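Local coordinates for sphingomyelinase-c (Listeria ivanovii, PDB 1ZWX), which belongs to the endonuclease/exonuclease/phosphatase family and has the two-sheet beta-sandwich architecture of DNase I-like proteins, at residues Gly9-Thr14 with Asn47-Leu52; Ser115-Gln120 with Lys131-Val136; Lys143-Ile148 with Ile189-Gly194; Gln153-Leu158 with Ala166-Gln171. One frame throughout, in Å; residues are numbered along the deposited sequence.

In the fold
Two six-stranded mixed sheets organise the chain, and the contacts sample both. Interaction 1 pairs strands 12-20 and 49-55 in one sheet; interactions 2 and 3 pair 111-118 with 132-140 and 143-151 with 189-193 in the other, where 132-140 and 143-151 are neighbours, their centres about 14 Å apart. The three open in that order along the chain, and interaction 4 lies between the two strands of interaction 3, before and within helix 161-182. Interactions 1 and 3, about 9 Å between centres, touch through Phe11 on Tyr145, Ile13 on Phe191 and Val49 on Ile147, sheet packed on sheet. Interaction 4 touches interaction 2 through Phe119 and Gln171. The set ties the sandwich core to its outer helical layer.

Interaction 1: Gly9-Thr14 with Asn47-Leu52; sequences GNFKIT and NDVVIL
The Phe11 ring and the Asp48 carboxylate lie almost flat on each other, their planes 6° apart. Asp48 CB sits over one ring face, offset toward the rim, 3.8 Å from the ring centroid, a CH-pi contact. Phe11 CG stands anti to its backbone N, which brings one face of the ring against Asp48 and lets CZ reach Val49 CG2 at 3.9 Å. The backbone steers the carboxylate too: Lys12 N donates to Asp48 OD2 at 2.8 Å, on the anti lone pair, while Asp48 N returns a bond of 2.8 Å to Lys12 O. From there the strands run parallel, Ile13 level with Val49 and Thr14 with Val50. Thr14 N bonds to Val49 O, and Ile51 N meets Thr14 O at 2.8 Å, nearly along the C=O axis. The Ile13 and Ile51 side chains cross obliquely, CG2 of Ile13 4.0 Å from CD1 of Ile51. This pairing belongs to the beta-alpha-beta unit of strand 12-20, helix 31-39 and strand 49-55. A water lies within bonding distance of Asp48 OD2 and Asn10 O, and Asp48 OD1 takes Lys140 and Trp109. With both oxygens engaged and a cation beside it, the buried carboxylate is probably ionised.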
loop_
_atom_site.group_PDB
_atom_site.type_symbol
_atom_site.label_atom_id
_atom_site.label_comp_id
_atom_site.label_asym_id
_atom_site.label_seq_id
_atom_site.Cartn_x
_atom_site.Cartn_y
_atom_site.Cartn_z
ATOM N N GLY A 9 -16.848 -13.835 3.358
ATOM C CA GLY A 9 -16.876 -14.191 4.767
ATOM C C GLY A 9 -16.095 -13.202 5.598
ATOM O O GLY A 9 -16.093 -12.008 5.294
ATOM N N ASN A 10 -15.443 -13.690 6.650
ATOM C CA ASN A 10 -14.680 -12.818 7.532
ATOM C C ASN A 10 -13.251 -12.701 6.987
ATOM O O ASN A 10 -12.311 -13.326 7.541
ATOM C CB ASN A 10 -14.695 -13.320 8.984
ATOM C CG ASN A 10 -13.902 -12.407 9.939
ATOM O OD1 ASN A 10 -13.362 -11.356 9.541
ATOM N ND2 ASN A 10 -13.829 -12.812 11.206
ATOM N N PHE A 11 -13.114 -11.952 5.877
ATOM C CA PHE A 11 -11.814 -11.669 5.260
ATOM C C PHE A 11 -11.390 -10.272 5.622
ATOM O O PHE A 11 -12.193 -9.335 5.561
ATOM C CB PHE A 11 -11.867 -11.782 3.754
ATOM C CG PHE A 11 -10.548 -12.142 3.124
ATOM C CD1 PHE A 11 -10.067 -13.451 3.201
ATOM C CD2 PHE A 11 -9.772 -11.168 2.456
ATOM C CE1 PHE A 11 -8.863 -13.809 2.612
ATOM C CE2 PHE A 11 -8.564 -11.517 1.854
ATOM C CZ PHE A 11 -8.084 -12.829 1.936
ATOM N N LYS A 12 -10.114 -10.150 5.983
ATOM C CA LYS A 12 -9.576 -8.920 6.533
ATOM C C LYS A 12 -8.181 -8.650 5.944
ATOM O O LYS A 12 -7.303 -9.526 5.962
ATOM C CB LYS A 12 -9.519 -9.054 8.035
ATOM C CG LYS A 12 -9.082 -7.828 8.777
ATOM C CD LYS A 12 -9.491 -7.967 10.212
ATOM C CE LYS A 12 -8.406 -7.495 11.115
ATOM N NZ LYS A 12 -8.551 -8.099 12.490
ATOM N N ILE A 13 -7.996 -7.428 5.431
ATOM C CA ILE A 13 -6.740 -7.003 4.784
ATOM C C ILE A 13 -6.341 -5.698 5.458
ATOM O O ILE A 13 -7.186 -4.828 5.675
ATOM C CB ILE A 13 -6.939 -6.725 3.275
ATOM C CG1 ILE A 13 -7.431 -7.972 2.559
ATOM C CG2 ILE A 13 -5.617 -6.221 2.608
ATOM C CD1 ILE A 13 -7.927 -7.706 1.185
ATOM N N THR A 14 -5.068 -5.570 5.817
ATOM C CA THR A 14 -4.564 -4.297 6.326
ATOM C C THR A 14 -3.546 -3.808 5.296
ATOM O O THR A 14 -2.763 -4.590 4.768
ATOM C CB THR A 14 -3.942 -4.424 7.742
ATOM O OG1 THR A 14 -4.986 -4.628 8.691
ATOM C CG2 THR A 14 -3.203 -3.145 8.163
ATOM N N ASN A 47 -4.733 -10.474 10.571
ATOM C CA ASN A 47 -5.163 -10.191 9.197
ATOM C C ASN A 47 -5.079 -11.452 8.378
ATOM O O ASN A 47 -4.239 -12.298 8.658
ATOM C CB ASN A 47 -4.245 -9.098 8.571
ATOM C CG ASN A 47 -4.382 -7.763 9.279
ATOM O OD1 ASN A 47 -3.478 -7.320 10.032
ATOM N ND2 ASN A 47 -5.521 -7.124 9.098
ATOM N N ASP A 48 -5.876 -11.563 7.324
ATOM C CA ASP A 48 -5.647 -12.596 6.340
ATOM C C ASP A 48 -4.468 -12.263 5.453
ATOM O O ASP A 48 -3.682 -13.131 5.081
ATOM C CB ASP A 48 -6.924 -12.811 5.517
ATOM C CG ASP A 48 -8.046 -13.389 6.370
ATOM O OD1 ASP A 48 -7.916 -14.558 6.784
ATOM O OD2 ASP A 48 -8.988 -12.661 6.697
ATOM N N VAL A 49 -4.366 -10.977 5.090
ATOM C CA VAL A 49 -3.404 -10.504 4.091
ATOM C C VAL A 49 -2.963 -9.097 4.538
ATOM O O VAL A 49 -3.759 -8.317 5.115
ATOM C CB VAL A 49 -4.038 -10.457 2.640
ATOM C CG1 VAL A 49 -3.125 -9.716 1.660
ATOM C CG2 VAL A 49 -4.317 -11.874 2.096
ATOM N N VAL A 50 -1.687 -8.786 4.319
ATOM C CA VAL A 50 -1.180 -7.432 4.618
ATOM C C VAL A 50 -0.512 -6.909 3.363
ATOM O O VAL A 50 0.275 -7.617 2.714
ATOM C CB VAL A 50 -0.134 -7.409 5.776
ATOM C CG1 VAL A 50 0.552 -6.000 5.866
ATOM C CG2 VAL A 50 -0.791 -7.713 7.126
ATOM N N ILE A 51 -0.847 -5.668 3.001
ATOM C CA ILE A 51 -0.242 -5.016 1.819
ATOM C C ILE A 51 0.715 -3.964 2.341
ATOM O O ILE A 51 0.335 -3.174 3.179
ATOM C CB ILE A 51 -1.315 -4.308 0.943
ATOM C CG1 ILE A 51 -2.279 -5.348 0.347
ATOM C CG2 ILE A 51 -0.615 -3.423 -0.163
ATOM C CD1 ILE A 51 -3.517 -4.694 -0.381
ATOM N N LEU A 52 1.967 -3.990 1.874
ATOM C CA LEU A 52 2.936 -2.968 2.293
ATOM C C LEU A 52 3.275 -2.042 1.127
ATOM O O LEU A 52 3.338 -2.497 -0.002
ATOM C CB LEU A 52 4.226 -3.640 2.751
ATOM C CG LEU A 52 4.059 -4.631 3.897
ATOM C CD1 LEU A 52 5.423 -5.268 4.155
ATOM C CD2 LEU A 52 3.543 -3.931 5.160
HETATM O O HOH W 1 -10.031 -12.765 9.154
#

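Interaction 2: Ser115-Gln120 with Lys131-Val136; sequences SQHIFQ and KGFAYV
Lys131 opens the pairing with its carbonyl: O accepts from Phe119 N at 2.9 Å, on a lone pair in the carbonyl plane. Gly132 follows, its CA over one face of the Phe119 ring, 3.6 Å from the centroid. Without a side chain, Gly132 comes within 4.0 Å of Ile118, CA to CA. Phe133 exchanges two backbone bonds with His117, the one from Phe133 N to His117 O being 2.8 Å. Its CG occupies the crowded position between backbone N and carbonyl carbon (chi1 56°), which brings the ring alongside His117. The two rings are near parallel, planes at 10°, but displaced so far that little of one covers the other; instead His117 CB lies over the Phe133 face, 3.6 Å from its centroid. At the ring edge, in plane, Phe119 CE1 meets Phe133 CD1 at 3.5 Å. Ala134 forms the non-hydrogen-bonded pair with Gln116, and Tyr135 the hydrogen-bonded pair with Ser115, Tyr135 N to Ser115 O being nearly straight at 173°. In this antiparallel ladder the aromatic cluster lies against helix 161-182, while Glu90 and Glu174 hold the two His117 nitrogens, which would favour a protonated imidazole.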
loop_
_atom_site.group_PDB
_atom_site.type_symbol
_atom_site.label_atom_id
_atom_site.label_comp_id
_atom_site.label_asym_id
_atom_site.label_seq_id
_atom_site.Cartn_x
_atom_site.Cartn_y
_atom_site.Cartn_z
ATOM N N SER A 115 2.495 -12.515 -9.261
ATOM C CA SER A 115 3.195 -11.868 -10.351
ATOM C C SER A 115 3.337 -10.369 -10.051
ATOM O O SER A 115 2.687 -9.849 -9.156
ATOM C CB SER A 115 2.451 -12.093 -11.675
ATOM O OG SER A 115 1.149 -11.548 -11.562
ATOM N N GLN A 116 4.237 -9.708 -10.767
ATOM C CA GLN A 116 4.453 -8.284 -10.573
ATOM C C GLN A 116 4.328 -7.573 -11.913
ATOM O O GLN A 116 4.656 -8.122 -12.975
ATOM C CB GLN A 116 5.835 -8.005 -9.930
ATOM C CG GLN A 116 6.996 -8.359 -10.837
ATOM C CD GLN A 116 8.332 -7.873 -10.285
ATOM O OE1 GLN A 116 8.357 -6.978 -9.461
ATOM N NE2 GLN A 116 9.437 -8.474 -10.742
ATOM N N HIS A 117 3.893 -6.325 -11.835
ATOM C CA HIS A 117 3.712 -5.523 -13.021
ATOM C C HIS A 117 4.217 -4.136 -12.722
ATOM O O HIS A 117 3.689 -3.451 -11.842
ATOM C CB HIS A 117 2.234 -5.447 -13.426
ATOM C CG HIS A 117 2.014 -4.656 -14.680
ATOM N ND1 HIS A 117 1.677 -5.238 -15.882
ATOM C CD2 HIS A 117 2.126 -3.325 -14.924
ATOM C CE1 HIS A 117 1.562 -4.298 -16.806
ATOM N NE2 HIS A 117 1.854 -3.132 -16.255
ATOM N N ILE A 118 5.245 -3.740 -13.446
ATOM C CA ILE A 118 5.903 -2.464 -13.226
ATOM C C ILE A 118 5.258 -1.437 -14.162
ATOM O O ILE A 118 5.176 -1.668 -15.369
ATOM C CB ILE A 118 7.426 -2.573 -13.518
ATOM C CG1 ILE A 118 8.073 -3.710 -12.670
ATOM C CG2 ILE A 118 8.136 -1.247 -13.271
ATOM C CD1 ILE A 118 7.690 -3.649 -11.175
ATOM N N PHE A 119 4.835 -0.307 -13.603
ATOM C CA PHE A 119 4.142 0.727 -14.395
ATOM C C PHE A 119 5.010 1.246 -15.532
ATOM O O PHE A 119 6.225 1.371 -15.394
ATOM C CB PHE A 119 3.719 1.881 -13.521
ATOM C CG PHE A 119 2.637 1.543 -12.532
ATOM C CD1 PHE A 119 1.522 0.751 -12.897
ATOM C CD2 PHE A 119 2.726 2.003 -11.246
ATOM C CE1 PHE A 119 0.542 0.456 -11.954
ATOM C CE2 PHE A 119 1.753 1.728 -10.325
ATOM C CZ PHE A 119 0.645 0.948 -10.694
ATOM N N GLN A 120 4.368 1.583 -16.648
ATOM C CA GLN A 120 5.067 1.990 -17.845
ATOM C C GLN A 120 5.151 3.491 -17.965
ATOM O O GLN A 120 5.826 4.002 -18.871
ATOM C CB GLN A 120 4.356 1.415 -19.084
ATOM C CG GLN A 120 4.507 -0.123 -19.248
ATOM C CD GLN A 120 5.801 -0.541 -19.936
ATOM O OE1 GLN A 120 6.753 0.239 -20.045
ATOM N NE2 GLN A 120 5.839 -1.786 -20.416
ATOM N N LYS A 131 7.902 1.670 -9.567
ATOM C CA LYS A 131 6.559 1.543 -8.991
ATOM C C LYS A 131 5.695 0.655 -9.901
ATOM O O LYS A 131 5.987 0.504 -11.096
ATOM C CB LYS A 131 5.897 2.894 -8.750
ATOM C CG LYS A 131 6.503 3.780 -7.580
ATOM C CD LYS A 131 5.473 4.961 -7.372
ATOM C CE LYS A 131 5.489 5.550 -5.981
ATOM N NZ LYS A 131 4.745 6.840 -5.977
ATOM N N GLY A 132 4.678 0.024 -9.311
ATOM C CA GLY A 132 3.948 -1.048 -10.017
ATOM C C GLY A 132 2.898 -1.642 -9.110
ATOM O O GLY A 132 2.451 -1.004 -8.163
ATOM N N PHE A 133 2.513 -2.887 -9.397
ATOM C CA PHE A 133 1.646 -3.592 -8.480
ATOM C C PHE A 133 2.048 -5.065 -8.409
ATOM O O PHE A 133 2.689 -5.577 -9.327
ATOM C CB PHE A 133 0.143 -3.438 -8.858
ATOM C CG PHE A 133 -0.194 -3.874 -10.256
ATOM C CD1 PHE A 133 -0.152 -2.957 -11.313
ATOM C CD2 PHE A 133 -0.664 -5.179 -10.513
ATOM C CE1 PHE A 133 -0.495 -3.356 -12.630
ATOM C CE2 PHE A 133 -1.027 -5.569 -11.795
ATOM C CZ PHE A 133 -0.925 -4.657 -12.864
ATOM N N ALA A 134 1.696 -5.689 -7.289
ATOM C CA ALA A 134 1.870 -7.133 -7.069
ATOM C C ALA A 134 0.486 -7.777 -7.089
ATOM O O ALA A 134 -0.468 -7.235 -6.532
ATOM C CB ALA A 134 2.524 -7.383 -5.688
ATOM N N TYR A 135 0.401 -8.950 -7.714
ATOM C CA TYR A 135 -0.856 -9.689 -7.739
ATOM C C TYR A 135 -0.577 -11.000 -7.003
ATOM O O TYR A 135 0.430 -11.632 -7.271
ATOM C CB TYR A 135 -1.220 -10.015 -9.190
ATOM C CG TYR A 135 -2.263 -11.111 -9.310
ATOM C CD1 TYR A 135 -3.626 -10.834 -9.079
ATOM C CD2 TYR A 135 -1.882 -12.439 -9.598
ATOM C CE1 TYR A 135 -4.613 -11.875 -9.174
ATOM C CE2 TYR A 135 -2.843 -13.466 -9.674
ATOM C CZ TYR A 135 -4.196 -13.167 -9.481
ATOM O OH TYR A 135 -5.150 -14.174 -9.558
ATOM N N VAL A 136 -1.471 -11.370 -6.107
ATOM C CA VAL A 136 -1.461 -12.732 -5.562
ATOM C C VAL A 136 -2.835 -13.399 -5.684
ATOM O O VAL A 136 -3.863 -12.739 -5.554
ATOM C CB VAL A 136 -0.956 -12.797 -4.080
ATOM C CG1 VAL A 136 0.441 -12.226 -3.945
ATOM C CG2 VAL A 136 -1.900 -12.136 -3.089
HETATM O O HOH W 2 7.388 2.246 -12.855
#

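Interaction 3: Lys143-Ile148 with Ile189-Gly194; sequences KPYHII and IIFIGG
Phe191 and Tyr145 both hold CG anti to the carbonyl carbon (chi1 -61° and -63°), so their rings lie side by side and point the same way. Ile189 instead turns CG2, placed between backbone N and carbonyl carbon, to the Tyr145 ring. These are parallel neighbours of a beta-alpha-beta unit, strand 143-151, helix 161-182 and strand 189-193, in a sheet of the DNase I-like sandwich. On the face carrying Tyr145, Ile147 and Phe191, Ile189 CG2 packs on Tyr145 CD1 at 3.5 Å, and Phe191 CE1 reaches Tyr145 CD1 at 4.1 Å, near both ring planes. Phe11, just ahead of strand 12-20 of the other sheet, packs against both aromatic rings. On the other face Ile148, Ile190 and Ile192 all touch Ile179 of the helix. His146 N bonds to Ile189 O at 3.1 Å, His146 O accepts from Phe191 N at 2.8 Å, and Ile148 N meets Phe191 O from 30° above the carbonyl plane. Gly193 N closes the ladder on Ile148 O, 2.8 Å away, nearly along the C=O axis. His146 bonds through its ring nitrogens to Tyr135 and Glu188, and Ile189 O lies in its ring plane, at the edge, 3.3 Å from His146 CD2.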
loop_
_atom_site.group_PDB
_atom_site.type_symbol
_atom_site.label_atom_id
_atom_site.label_comp_id
_atom_site.label_asym_id
_atom_site.label_seq_id
_atom_site.Cartn_x
_atom_site.Cartn_y
_atom_site.Cartn_z
ATOM N N LYS A 143 -11.039 -21.850 -0.608
ATOM C CA LYS A 143 -11.643 -20.692 -1.274
ATOM C C LYS A 143 -10.576 -19.716 -1.783
ATOM O O LYS A 143 -9.668 -19.340 -1.037
ATOM C CB LYS A 143 -12.568 -19.993 -0.282
ATOM C CG LYS A 143 -13.770 -20.859 0.127
ATOM C CD LYS A 143 -14.555 -20.245 1.276
ATOM C CE LYS A 143 -13.712 -20.131 2.527
ATOM N NZ LYS A 143 -14.354 -19.339 3.621
ATOM N N PRO A 144 -10.699 -19.293 -3.055
ATOM C CA PRO A 144 -9.724 -18.359 -3.623
ATOM C C PRO A 144 -10.009 -16.884 -3.330
ATOM O O PRO A 144 -11.193 -16.437 -3.247
ATOM C CB PRO A 144 -9.805 -18.643 -5.113
ATOM C CG PRO A 144 -11.266 -19.157 -5.331
ATOM C CD PRO A 144 -11.779 -19.647 -4.008
ATOM N N TYR A 145 -8.923 -16.124 -3.170
ATOM C CA TYR A 145 -9.012 -14.676 -2.947
ATOM C C TYR A 145 -7.901 -14.055 -3.765
ATOM O O TYR A 145 -6.797 -14.598 -3.825
ATOM C CB TYR A 145 -8.892 -14.280 -1.470
ATOM C CG TYR A 145 -9.995 -14.804 -0.588
ATOM C CD1 TYR A 145 -11.059 -14.010 -0.215
ATOM C CD2 TYR A 145 -9.960 -16.125 -0.116
ATOM C CE1 TYR A 145 -12.098 -14.516 0.616
ATOM C CE2 TYR A 145 -10.971 -16.631 0.696
ATOM C CZ TYR A 145 -12.021 -15.840 1.065
ATOM O OH TYR A 145 -12.994 -16.382 1.871
ATOM N N HIS A 146 -8.234 -12.971 -4.479
ATOM C CA HIS A 146 -7.291 -12.304 -5.390
ATOM C C HIS A 146 -7.006 -10.920 -4.804
ATOM O O HIS A 146 -7.931 -10.196 -4.401
ATOM C CB HIS A 146 -7.851 -12.213 -6.826
ATOM C CG HIS A 146 -8.259 -13.543 -7.401
ATOM N ND1 HIS A 146 -7.465 -14.235 -8.284
ATOM C CD2 HIS A 146 -9.364 -14.309 -7.202
ATOM C CE1 HIS A 146 -8.067 -15.371 -8.620
ATOM N NE2 HIS A 146 -9.228 -15.427 -7.993
ATOM N N ILE A 147 -5.716 -10.575 -4.697
ATOM C CA ILE A 147 -5.339 -9.313 -4.038
ATOM C C ILE A 147 -4.313 -8.633 -4.920
ATOM O O ILE A 147 -3.322 -9.258 -5.326
ATOM C CB ILE A 147 -4.735 -9.491 -2.617
ATOM C CG1 ILE A 147 -5.752 -10.107 -1.652
ATOM C CG2 ILE A 147 -4.258 -8.139 -2.056
ATOM C CD1 ILE A 147 -5.603 -11.667 -1.572
ATOM N N ILE A 148 -4.604 -7.372 -5.250
ATOM C CA ILE A 148 -3.659 -6.513 -5.956
ATOM C C ILE A 148 -3.261 -5.414 -4.975
ATOM O O ILE A 148 -4.130 -4.705 -4.426
ATOM C CB ILE A 148 -4.269 -5.967 -7.268
ATOM C CG1 ILE A 148 -4.373 -7.134 -8.261
ATOM C CG2 ILE A 148 -3.428 -4.758 -7.816
ATOM C CD1 ILE A 148 -5.100 -6.818 -9.553
ATOM N N ILE A 189 -13.553 -13.236 -5.707
ATOM C CA ILE A 189 -13.391 -11.849 -5.278
ATOM C C ILE A 189 -11.986 -11.306 -5.611
ATOM O O ILE A 189 -10.991 -12.026 -5.517
ATOM C CB ILE A 189 -13.715 -11.685 -3.788
ATOM C CG1 ILE A 189 -13.789 -10.195 -3.385
ATOM C CG2 ILE A 189 -12.707 -12.519 -2.909
ATOM C CD1 ILE A 189 -14.545 -9.871 -2.081
ATOM N N ILE A 190 -11.942 -10.029 -6.024
ATOM C CA ILE A 190 -10.686 -9.311 -6.289
ATOM C C ILE A 190 -10.675 -8.053 -5.416
ATOM O O ILE A 190 -11.649 -7.263 -5.395
ATOM C CB ILE A 190 -10.523 -8.916 -7.767
ATOM C CG1 ILE A 190 -10.730 -10.110 -8.683
ATOM C CG2 ILE A 190 -9.142 -8.226 -8.011
ATOM C CD1 ILE A 190 -10.694 -9.756 -10.163
ATOM N N PHE A 191 -9.572 -7.894 -4.681
ATOM C CA PHE A 191 -9.327 -6.700 -3.884
ATOM C C PHE A 191 -8.186 -5.913 -4.548
ATOM O O PHE A 191 -7.274 -6.490 -5.163
ATOM C CB PHE A 191 -8.892 -7.049 -2.472
ATOM C CG PHE A 191 -9.895 -7.838 -1.673
ATOM C CD1 PHE A 191 -9.822 -9.228 -1.628
ATOM C CD2 PHE A 191 -10.858 -7.183 -0.907
ATOM C CE1 PHE A 191 -10.732 -9.967 -0.849
ATOM C CE2 PHE A 191 -11.772 -7.908 -0.126
ATOM C CZ PHE A 191 -11.677 -9.314 -0.085
ATOM N N ILE A 192 -8.274 -4.595 -4.442
ATOM C CA ILE A 192 -7.240 -3.701 -4.987
ATOM C C ILE A 192 -6.990 -2.714 -3.865
ATOM O O ILE A 192 -7.878 -2.000 -3.441
ATOM C CB ILE A 192 -7.677 -2.943 -6.290
ATOM C CG1 ILE A 192 -8.084 -3.896 -7.420
ATOM C CG2 ILE A 192 -6.499 -2.028 -6.806
ATOM C CD1 ILE A 192 -8.856 -3.144 -8.584
ATOM N N GLY A 193 -5.768 -2.706 -3.340
ATOM C CA GLY A 193 -5.477 -1.844 -2.195
ATOM C C GLY A 193 -4.081 -1.232 -2.214
ATOM O O GLY A 193 -3.196 -1.674 -2.938
ATOM N N GLY A 194 -3.909 -0.210 -1.390
ATOM C CA GLY A 194 -2.623 0.475 -1.243
ATOM C C GLY A 194 -2.811 1.975 -1.270
ATOM O O GLY A 194 -3.915 2.480 -1.074
#

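Interaction 4: Gln153-Leu158 with Ala166-Gln171; sequences QADDSL and AIRAEQ. Unlike the reference sequence in segment 153-158: Gln153 (reference Pro).
The loop leading from strand 143-151 into helix 161-182, the first connection of a beta-alpha-beta crossover, folds back here onto the helix it precedes. Gln153, which differs from the reference sequence, is held through both backbone polar atoms. Its N donates to Gln171 OE1 at 2.9 Å, almost straight at 177° and on a lone pair of the amide oxygen. Arg168 NH1 returns a bond of 2.9 Å to Gln153 O, approaching from above the carbonyl plane although the oxygen lies within the guanidinium plane. The arginine chain, bent at chi3, brings its end nitrogens round to Asp155. Both grip the single atom Asp155 OD1 end-on, Arg168 NH2 at 2.9 Å and NH1 at 3.1 Å. Glu204 takes Arg168 NE, and Ser164 also bonds to Asp155 OD1, widening the polar network. The Gln153 side chain crosses Ile167 obliquely, Ile167 CG2 3.7 Å from Gln153 CB, and its bend at chi2 (74°) turns the amide back to donate from NE2 to Ala154 O; OE1 takes Gly123 and a water shared with Gln171 NE2. The arrangement is that of the strand-to-helix connection of a beta-alpha-beta unit, folded back on its own helix.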
loop_
_atom_site.group_PDB
_atom_site.type_symbol
_atom_site.label_atom_id
_atom_site.label_comp_id
_atom_site.label_asym_id
_atom_site.label_seq_id
_atom_site.Cartn_x
_atom_site.Cartn_y
_atom_site.Cartn_z
ATOM N N GLN A 153 1.706 6.805 -8.683
ATOM C CA GLN A 153 2.336 8.124 -8.819
ATOM C C GLN A 153 1.846 9.159 -7.812
ATOM O O GLN A 153 0.637 9.376 -7.675
ATOM C CB GLN A 153 2.051 8.623 -10.259
ATOM C CG GLN A 153 2.587 10.064 -10.516
ATOM C CD GLN A 153 4.112 10.101 -10.666
ATOM O OE1 GLN A 153 4.711 9.260 -11.349
ATOM N NE2 GLN A 153 4.738 11.093 -10.044
ATOM N N ALA A 154 2.795 9.866 -7.162
ATOM C CA ALA A 154 2.463 10.942 -6.237
ATOM C C ALA A 154 2.387 12.288 -6.986
ATOM O O ALA A 154 2.949 12.427 -8.072
ATOM C CB ALA A 154 3.529 11.045 -5.140
ATOM N N ASP A 155 1.699 13.257 -6.382
ATOM C CA ASP A 155 1.908 14.682 -6.749
ATOM C C ASP A 155 3.388 15.014 -6.425
ATOM O O ASP A 155 3.909 14.544 -5.388
ATOM C CB ASP A 155 0.913 15.589 -5.994
ATOM C CG ASP A 155 -0.505 15.522 -6.581
ATOM O OD1 ASP A 155 -0.728 14.808 -7.577
ATOM O OD2 ASP A 155 -1.402 16.218 -6.075
ATOM N N ASP A 156 4.054 15.770 -7.323
ATOM C CA ASP A 156 5.502 16.124 -7.251
ATOM C C ASP A 156 5.514 17.627 -7.476
ATOM O O ASP A 156 4.826 18.108 -8.380
ATOM C CB ASP A 156 6.275 15.449 -8.394
ATOM C CG ASP A 156 7.850 15.549 -8.270
ATOM O OD1 ASP A 156 8.474 16.634 -8.447
ATOM O OD2 ASP A 156 8.488 14.484 -8.040
ATOM N N SER A 157 6.294 18.369 -6.696
ATOM C CA SER A 157 6.463 19.804 -6.959
ATOM C C SER A 157 6.746 20.133 -8.430
ATOM O O SER A 157 6.206 21.100 -8.966
ATOM C CB SER A 157 7.597 20.352 -6.085
ATOM O OG SER A 157 7.158 20.331 -4.749
ATOM N N LEU A 158 7.560 19.315 -9.078
ATOM C CA LEU A 158 8.061 19.671 -10.389
ATOM C C LEU A 158 7.239 19.118 -11.560
ATOM O O LEU A 158 7.645 19.246 -12.717
ATOM C CB LEU A 158 9.521 19.284 -10.523
ATOM C CG LEU A 158 10.482 20.048 -9.602
ATOM C CD1 LEU A 158 11.933 19.731 -9.969
ATOM C CD2 LEU A 158 10.200 21.560 -9.648
ATOM N N ALA A 166 -2.930 12.446 -14.916
ATOM C CA ALA A 166 -2.880 11.627 -16.120
ATOM C C ALA A 166 -2.061 10.356 -15.907
ATOM O O ALA A 166 -2.453 9.272 -16.352
ATOM C CB ALA A 166 -2.286 12.414 -17.293
ATOM N N ILE A 167 -0.893 10.495 -15.269
ATOM C CA ILE A 167 -0.054 9.322 -15.007
ATOM C C ILE A 167 -0.837 8.304 -14.131
ATOM O O ILE A 167 -0.888 7.130 -14.478
ATOM C CB ILE A 167 1.304 9.710 -14.317
ATOM C CG1 ILE A 167 2.177 10.537 -15.279
ATOM C CG2 ILE A 167 2.093 8.451 -13.921
ATOM C CD1 ILE A 167 3.267 11.342 -14.523
ATOM N N ARG A 168 -1.452 8.764 -13.050
ATOM C CA ARG A 168 -2.233 7.868 -12.156
ATOM C C ARG A 168 -3.382 7.204 -12.904
ATOM O O ARG A 168 -3.677 6.044 -12.691
ATOM C CB ARG A 168 -2.809 8.603 -10.981
ATOM C CG ARG A 168 -1.802 8.896 -9.888
ATOM C CD ARG A 168 -2.480 9.393 -8.667
ATOM N NE ARG A 168 -2.970 10.777 -8.759
ATOM C CZ ARG A 168 -2.262 11.861 -8.456
ATOM N NH1 ARG A 168 -1.001 11.757 -7.995
ATOM N NH2 ARG A 168 -2.845 13.059 -8.591
ATOM N N ALA A 169 -4.010 7.947 -13.820
ATOM C CA ALA A 169 -5.091 7.407 -14.622
ATOM C C ALA A 169 -4.579 6.308 -15.545
ATOM O O ALA A 169 -5.268 5.277 -15.706
ATOM C CB ALA A 169 -5.826 8.556 -15.400
ATOM N N GLU A 170 -3.363 6.465 -16.089
ATOM C CA GLU A 170 -2.780 5.457 -16.964
ATOM C C GLU A 170 -2.416 4.237 -16.117
ATOM O O GLU A 170 -2.618 3.080 -16.535
ATOM C CB GLU A 170 -1.547 5.995 -17.697
ATOM C CG GLU A 170 -1.013 5.131 -18.818
ATOM C CD GLU A 170 -0.142 3.939 -18.321
ATOM O OE1 GLU A 170 0.009 2.959 -19.067
ATOM O OE2 GLU A 170 0.382 3.987 -17.196
ATOM N N GLN A 171 -1.900 4.494 -14.919
ATOM C CA GLN A 171 -1.513 3.383 -14.014
ATOM C C GLN A 171 -2.742 2.607 -13.545
ATOM O O GLN A 171 -2.699 1.388 -13.459
ATOM C CB GLN A 171 -0.724 3.945 -12.820
ATOM C CG GLN A 171 0.675 4.422 -13.288
ATOM C CD GLN A 171 1.460 5.085 -12.173
ATOM O OE1 GLN A 171 0.906 5.404 -11.135
ATOM N NE2 GLN A 171 2.771 5.279 -12.398
HETATM O O HOH W 3 4.875 6.362 -10.578
#